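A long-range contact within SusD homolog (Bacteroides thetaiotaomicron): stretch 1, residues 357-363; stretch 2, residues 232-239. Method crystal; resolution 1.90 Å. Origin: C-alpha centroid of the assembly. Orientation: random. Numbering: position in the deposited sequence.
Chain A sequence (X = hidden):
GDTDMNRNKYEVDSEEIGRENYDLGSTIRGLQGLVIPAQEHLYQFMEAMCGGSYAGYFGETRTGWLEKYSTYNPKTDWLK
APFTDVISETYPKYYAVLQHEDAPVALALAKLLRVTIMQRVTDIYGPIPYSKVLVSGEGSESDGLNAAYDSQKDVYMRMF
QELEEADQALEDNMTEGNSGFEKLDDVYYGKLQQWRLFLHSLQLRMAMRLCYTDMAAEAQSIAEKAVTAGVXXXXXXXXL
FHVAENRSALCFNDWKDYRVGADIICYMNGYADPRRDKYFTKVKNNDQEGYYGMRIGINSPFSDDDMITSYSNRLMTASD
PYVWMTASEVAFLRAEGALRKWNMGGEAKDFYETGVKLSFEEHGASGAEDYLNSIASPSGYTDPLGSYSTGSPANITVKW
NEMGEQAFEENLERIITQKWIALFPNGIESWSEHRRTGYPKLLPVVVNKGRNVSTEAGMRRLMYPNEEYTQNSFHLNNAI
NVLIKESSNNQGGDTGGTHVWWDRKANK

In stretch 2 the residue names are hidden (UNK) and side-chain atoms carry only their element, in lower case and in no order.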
ATOM      1  N   LYS A 357      14.557   8.272 -10.377  1.00 17.30           N
ATOM      2  CA  LYS A 357      16.003   8.076 -10.115  1.00 18.83           C
ATOM      3  C   LYS A 357      16.283   7.368  -8.777  1.00 20.30           C
ATOM      4  O   LYS A 357      17.151   6.480  -8.688  1.00 21.25           O
ATOM      5  CB  LYS A 357      16.745   9.394 -10.197  1.00 19.30           C
ATOM      6  CG  LYS A 357      16.921   9.861 -11.647  1.00 21.15           C
ATOM      7  CD  LYS A 357      17.726  11.161 -11.758  1.00 24.53           C
ATOM      8  CE  LYS A 357      16.932  12.320 -11.185  1.00 32.06           C
ATOM      9  NZ  LYS A 357      17.473  13.639 -11.662  1.00 33.80           N
ATOM     10  N   LEU A 358      15.602   7.807  -7.744  1.00 18.50           N
ATOM     11  CA  LEU A 358      15.696   7.200  -6.432  1.00 20.10           C
ATOM     12  C   LEU A 358      15.246   5.752  -6.446  1.00 18.63           C
ATOM     13  O   LEU A 358      15.858   4.932  -5.780  1.00 20.27           O
ATOM     14  CB  LEU A 358      14.850   7.963  -5.408  1.00 17.90           C
ATOM     15  CG  LEU A 358      15.420   9.307  -4.994  1.00 20.77           C
ATOM     16  CD1 LEU A 358      14.388  10.128  -4.243  1.00 19.33           C
ATOM     17  CD2 LEU A 358      16.668   9.138  -4.148  1.00 21.45           C
ATOM     18  N   SER A 359      14.151   5.442  -7.138  1.00 20.52           N
ATOM     19  CA  SER A 359      13.726   4.039  -7.220  1.00 19.12           C
ATOM     20  C   SER A 359      14.777   3.192  -7.953  1.00 20.25           C
ATOM     21  O   SER A 359      15.080   2.100  -7.528  1.00 17.57           O
ATOM     22  CB  SER A 359      12.369   3.914  -7.888  1.00 19.17           C
ATOM     23  OG  SER A 359      12.030   2.585  -8.156  1.00 17.40           O
ATOM     24  N   PHE A 360      15.279   3.649  -9.095  1.00 16.45           N
ATOM     25  CA  PHE A 360      16.379   2.905  -9.751  1.00 19.17           C
ATOM     26  C   PHE A 360      17.563   2.693  -8.808  1.00 21.21           C
ATOM     27  O   PHE A 360      18.139   1.573  -8.702  1.00 20.77           O
ATOM     28  CB  PHE A 360      16.894   3.632 -11.023  1.00 19.08           C
ATOM     29  CG  PHE A 360      16.066   3.384 -12.262  1.00 19.17           C
ATOM     30  CD1 PHE A 360      14.704   3.638 -12.271  1.00 18.90           C
ATOM     31  CD2 PHE A 360      16.672   2.890 -13.440  1.00 19.83           C
ATOM     32  CE1 PHE A 360      13.971   3.468 -13.421  1.00 18.02           C
ATOM     33  CE2 PHE A 360      15.926   2.721 -14.599  1.00 20.05           C
ATOM     34  CZ  PHE A 360      14.574   2.972 -14.581  1.00 17.56           C
ATOM     35  N   GLU A 361      17.949   3.756  -8.130  1.00 21.85           N
ATOM     36  CA  GLU A 361      19.076   3.679  -7.225  1.00 20.61           C
ATOM     37  C   GLU A 361      18.777   2.642  -6.119  1.00 19.26           C
ATOM     38  O   GLU A 361      19.645   1.830  -5.788  1.00 20.61           O
ATOM     39  CB  GLU A 361      19.404   5.058  -6.636  1.00 23.72           C
ATOM     40  CG  GLU A 361      20.503   5.022  -5.556  1.00 29.15           C
ATOM     41  CD  GLU A 361      20.701   6.354  -4.832  1.00 33.04           C
ATOM     42  OE1 GLU A 361      21.451   7.210  -5.337  1.00 35.38           O
ATOM     43  OE2 GLU A 361      20.086   6.565  -3.772  1.00 30.03           O
ATOM     44  N   GLU A 362      17.552   2.637  -5.573  1.00 22.26           N
ATOM     45  CA  GLU A 362      17.131   1.703  -4.490  1.00 21.85           C
ATOM     46  C   GLU A 362      17.379   0.262  -4.898  1.00 22.00           C
ATOM     47  O   GLU A 362      17.776  -0.569  -4.088  1.00 23.45           O
ATOM     48  CB  GLU A 362      15.648   1.941  -4.140  1.00 23.07           C
ATOM     49  CG  GLU A 362      15.033   1.130  -2.985  1.00 24.54           C
ATOM     50  CD  GLU A 362      13.485   1.182  -2.967  1.00 29.87           C
ATOM     51  OE1 GLU A 362      12.854   2.176  -3.506  1.00 25.99           O
ATOM     52  OE2 GLU A 362      12.891   0.240  -2.361  1.00 23.62           O
ATOM     53  N   HIS A 363      17.133  -0.040  -6.159  1.00 19.33           N
ATOM     54  CA  HIS A 363      17.249  -1.407  -6.665  1.00 21.78           C
ATOM     55  C   HIS A 363      18.563  -1.696  -7.394  1.00 22.70           C
ATOM     56  O   HIS A 363      18.745  -2.789  -7.923  1.00 21.56           O
ATOM     57  CB  HIS A 363      16.094  -1.666  -7.588  1.00 22.38           C
ATOM     58  CG  HIS A 363      14.775  -1.578  -6.891  1.00 22.88           C
ATOM     59  ND1 HIS A 363      14.317  -2.578  -6.069  1.00 25.59           N
ATOM     60  CD2 HIS A 363      13.860  -0.585  -6.825  1.00 22.71           C
ATOM     61  CE1 HIS A 363      13.154  -2.222  -5.554  1.00 30.36           C
ATOM     62  NE2 HIS A 363      12.861  -1.005  -5.980  1.00 25.06           N
ATOM     63  N   UNK A 232      11.799  11.855   4.287  1.00 20.34           N
ATOM     64  CA  UNK A 232      12.801  10.956   3.744  1.00 19.07           C
ATOM     65  C   UNK A 232      13.172  11.400   2.326  1.00 21.12           C
ATOM     66  O   UNK A 232      12.323  11.455   1.437  1.00 22.55           O
ATOM     67  c   UNK A 232      12.014   8.985   5.146  1.00 19.09           C
ATOM     68  c   UNK A 232      12.279   9.489   3.726  1.00 19.74           C
ATOM     69  c   UNK A 232      11.189   7.717   5.200  1.00 22.08           C
ATOM     70  c   UNK A 232      13.247   8.570   3.017  1.00 18.52           C
ATOM     71  N   UNK A 233      14.457  11.709   2.131  1.00 19.74           N
ATOM     72  CA  UNK A 233      14.968  12.215   0.835  1.00 21.86           C
ATOM     73  C   UNK A 233      16.093  11.372   0.253  1.00 23.19           C
ATOM     74  O   UNK A 233      16.415  11.504  -0.911  1.00 25.12           O
ATOM     75  o   UNK A 233      15.622  16.468   2.051  1.00 37.00           O
ATOM     76  c   UNK A 233      15.460  13.647   0.984  1.00 20.97           C
ATOM     77  o   UNK A 233      14.481  16.848   0.268  1.00 30.64           O
ATOM     78  c   UNK A 233      14.361  14.643   1.204  1.00 23.08           C
ATOM     79  c   UNK A 233      14.860  16.095   1.168  1.00 28.02           C
ATOM     80  N   UNK A 234      16.692  10.517   1.073  1.00 24.26           N
ATOM     81  CA  UNK A 234      17.778   9.670   0.682  1.00 25.53           C
ATOM     82  C   UNK A 234      17.395   8.237   0.923  1.00 23.99           C
ATOM     83  O   UNK A 234      16.726   7.958   1.908  1.00 21.15           O
ATOM     84  c   UNK A 234      19.633  11.312   1.478  1.00 49.51           C
ATOM     85  n   UNK A 234      21.493  11.337   4.851  1.00 69.75           N
ATOM     86  c   UNK A 234      19.007   9.936   1.573  1.00 30.23           C
ATOM     87  c   UNK A 234      20.499  10.937   3.826  1.00 62.73           C
ATOM     88  c   UNK A 234      20.826  11.434   2.419  1.00 49.78           C
ATOM     89  N   UNK A 235      17.825   7.331   0.060  1.00 19.34           N
ATOM     90  CA  UNK A 235      17.496   5.935   0.241  1.00 19.32           C
ATOM     91  C   UNK A 235      18.031   5.336   1.575  1.00 21.95           C
ATOM     92  O   UNK A 235      17.474   4.408   2.114  1.00 21.27           O
ATOM     93  c   UNK A 235      17.016   5.170  -2.116  1.00 21.26           C
ATOM     94  n   UNK A 235      17.526   5.371  -3.308  1.00 21.57           N
ATOM     95  o   UNK A 235      15.802   5.004  -1.935  1.00 22.95           O
ATOM     96  c   UNK A 235      18.005   5.138  -0.954  1.00 18.57           C
ATOM     97  N   UNK A 236      19.120   5.887   2.100  1.00 22.99           N
ATOM     98  CA  UNK A 236      19.646   5.429   3.398  1.00 24.76           C
ATOM     99  C   UNK A 236      18.670   5.659   4.546  1.00 26.51           C
ATOM    100  O   UNK A 236      18.771   4.976   5.549  1.00 26.93           O
ATOM    101  c   UNK A 236      20.970   6.119   3.729  1.00 34.11           C
ATOM    102  o   UNK A 236      22.029   4.413   2.378  1.00 41.75           O
ATOM    103  o   UNK A 236      23.174   6.240   2.903  1.00 54.86           O
ATOM    104  c   UNK A 236      22.143   5.543   2.949  1.00 41.14           C
ATOM    105  N   UNK A 237      17.720   6.581   4.388  1.00 20.47           N
ATOM    106  CA  UNK A 237      16.741   6.836   5.418  1.00 19.85           C
ATOM    107  C   UNK A 237      15.402   6.093   5.194  1.00 18.79           C
ATOM    108  O   UNK A 237      14.457   6.349   5.904  1.00 20.72           O
ATOM    109  c   UNK A 237      17.742   9.065   6.088  1.00 24.36           C
ATOM    110  o   UNK A 237      18.008  10.225   5.703  1.00 25.35           O
ATOM    111  c   UNK A 237      16.515   8.346   5.534  1.00 21.27           C
ATOM    112  o   UNK A 237      18.417   8.443   6.947  1.00 21.95           O
ATOM    113  N   UNK A 238      15.318   5.228   4.193  1.00 17.82           N
ATOM    114  CA  UNK A 238      14.089   4.490   3.943  1.00 19.12           C
ATOM    115  C   UNK A 238      13.721   3.710   5.200  1.00 19.92           C
ATOM    116  O   UNK A 238      14.615   3.224   5.903  1.00 22.12           O
ATOM    117  c   UNK A 238      14.253   3.499   2.772  1.00 19.39           C
ATOM    118  o   UNK A 238      14.187   5.374   1.259  1.00 19.37           O
ATOM    119  n   UNK A 238      14.883   3.414   0.430  1.00 21.05           N
ATOM    120  c   UNK A 238      14.454   4.190   1.419  1.00 19.83           C
ATOM    121  N   UNK A 239      12.422   3.556   5.438  1.00 19.64           N
ATOM    122  CA  UNK A 239      11.889   2.798   6.562  1.00 20.11           C
ATOM    123  C   UNK A 239      11.682   1.348   6.113  1.00 20.99           C
ATOM    124  O   UNK A 239      10.792   1.072   5.293  1.00 20.52           O
ATOM    125  c   UNK A 239      10.588   3.379   7.016  1.00 19.14           C
TER
HETATM  126  O   HOH W   1      19.754   8.206  -1.838  1.00 20.95           O
HETATM  127  O   HOH W   2      13.484   4.923  -3.045  1.00 21.07           O

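Position 232 carries four side-chain carbons, forked at the first, with one arm two carbons long; it makes no contact with stretch 1. Branching at CB with unequal arms identifies Ile 232.

Position 233 has three carbons, the third bearing two oxygens, and its CA-to-CB bond points away from the helix. Only its backbone comes close, with the carbonyl O 4.0 Å from CD2 of Leu 358. Two carbons followed by a carboxylate make it Glu 233.

At position 234 four carbons in a row end in a nitrogen; its CA-to-CB bond points away from the helix, and it makes no contact with stretch 1. This unbranched amine is Lys 234.

Position 235 has two carbons, the second holding one oxygen and one nitrogen when the element labels are taken as given. The CA-to-CB bond points toward the helix, and the nitrogen lies near two oxygens of stretch 1, the backbone O of Leu 358 and OE2 of Glu 361. A short amide means Asn 235. Its ND2 donates to O of Leu 358 at 3.0 Å (N-H...O angle 165°) and to OE2 of Glu 361 at 2.9 Å (153°).

Position 236 shows two carbons, the second with two oxygens, and makes no contact with stretch 1: Asp 236. Position 237 has the same atom set and makes no contact with stretch 1; two carbons ending in two oxygens make it Asp 237. Its OD2 forms a long salt bridge of 3.8 Å with NZ of Lys 234.

Position 238 repeats the two-carbon, one-oxygen, one-nitrogen pattern; its CA-to-CB bond points toward the helix, and its nitrogen is 4.1 Å from CG of Glu 362. This is Asn 238, whose ND2 donates to OD1 of Asn 235 at 3.0 Å (156°). Position 239 has a single side-chain carbon, far from the helix: Ala 239.

The contact is small, burying 231 Å² in total, and Asn 235 accounts for 89 Å² of it. Both direct hydrogen bonds across the stretches come from its ND2. The O of Leu 358 also accepts the helical bond from N of Glu 362, at 2.9 Å, so the amide joins an acceptor already in use without displacing the helix's own pairing. The other end of the amide is held too: OD1 of Asn 235 accepts from ND2 of Asn 238 and from the O of water 2 (2.6 Å), which also donates to OE1 of Glu 362 at 2.9 Å. Water 1 accepts from N of Asn 235 at 2.8 Å and donates to OE2 of Glu 361 at 2.6 Å, adding a solvent bridge beside the direct bond.

Stretch 2 232-239: IEKNDDNA
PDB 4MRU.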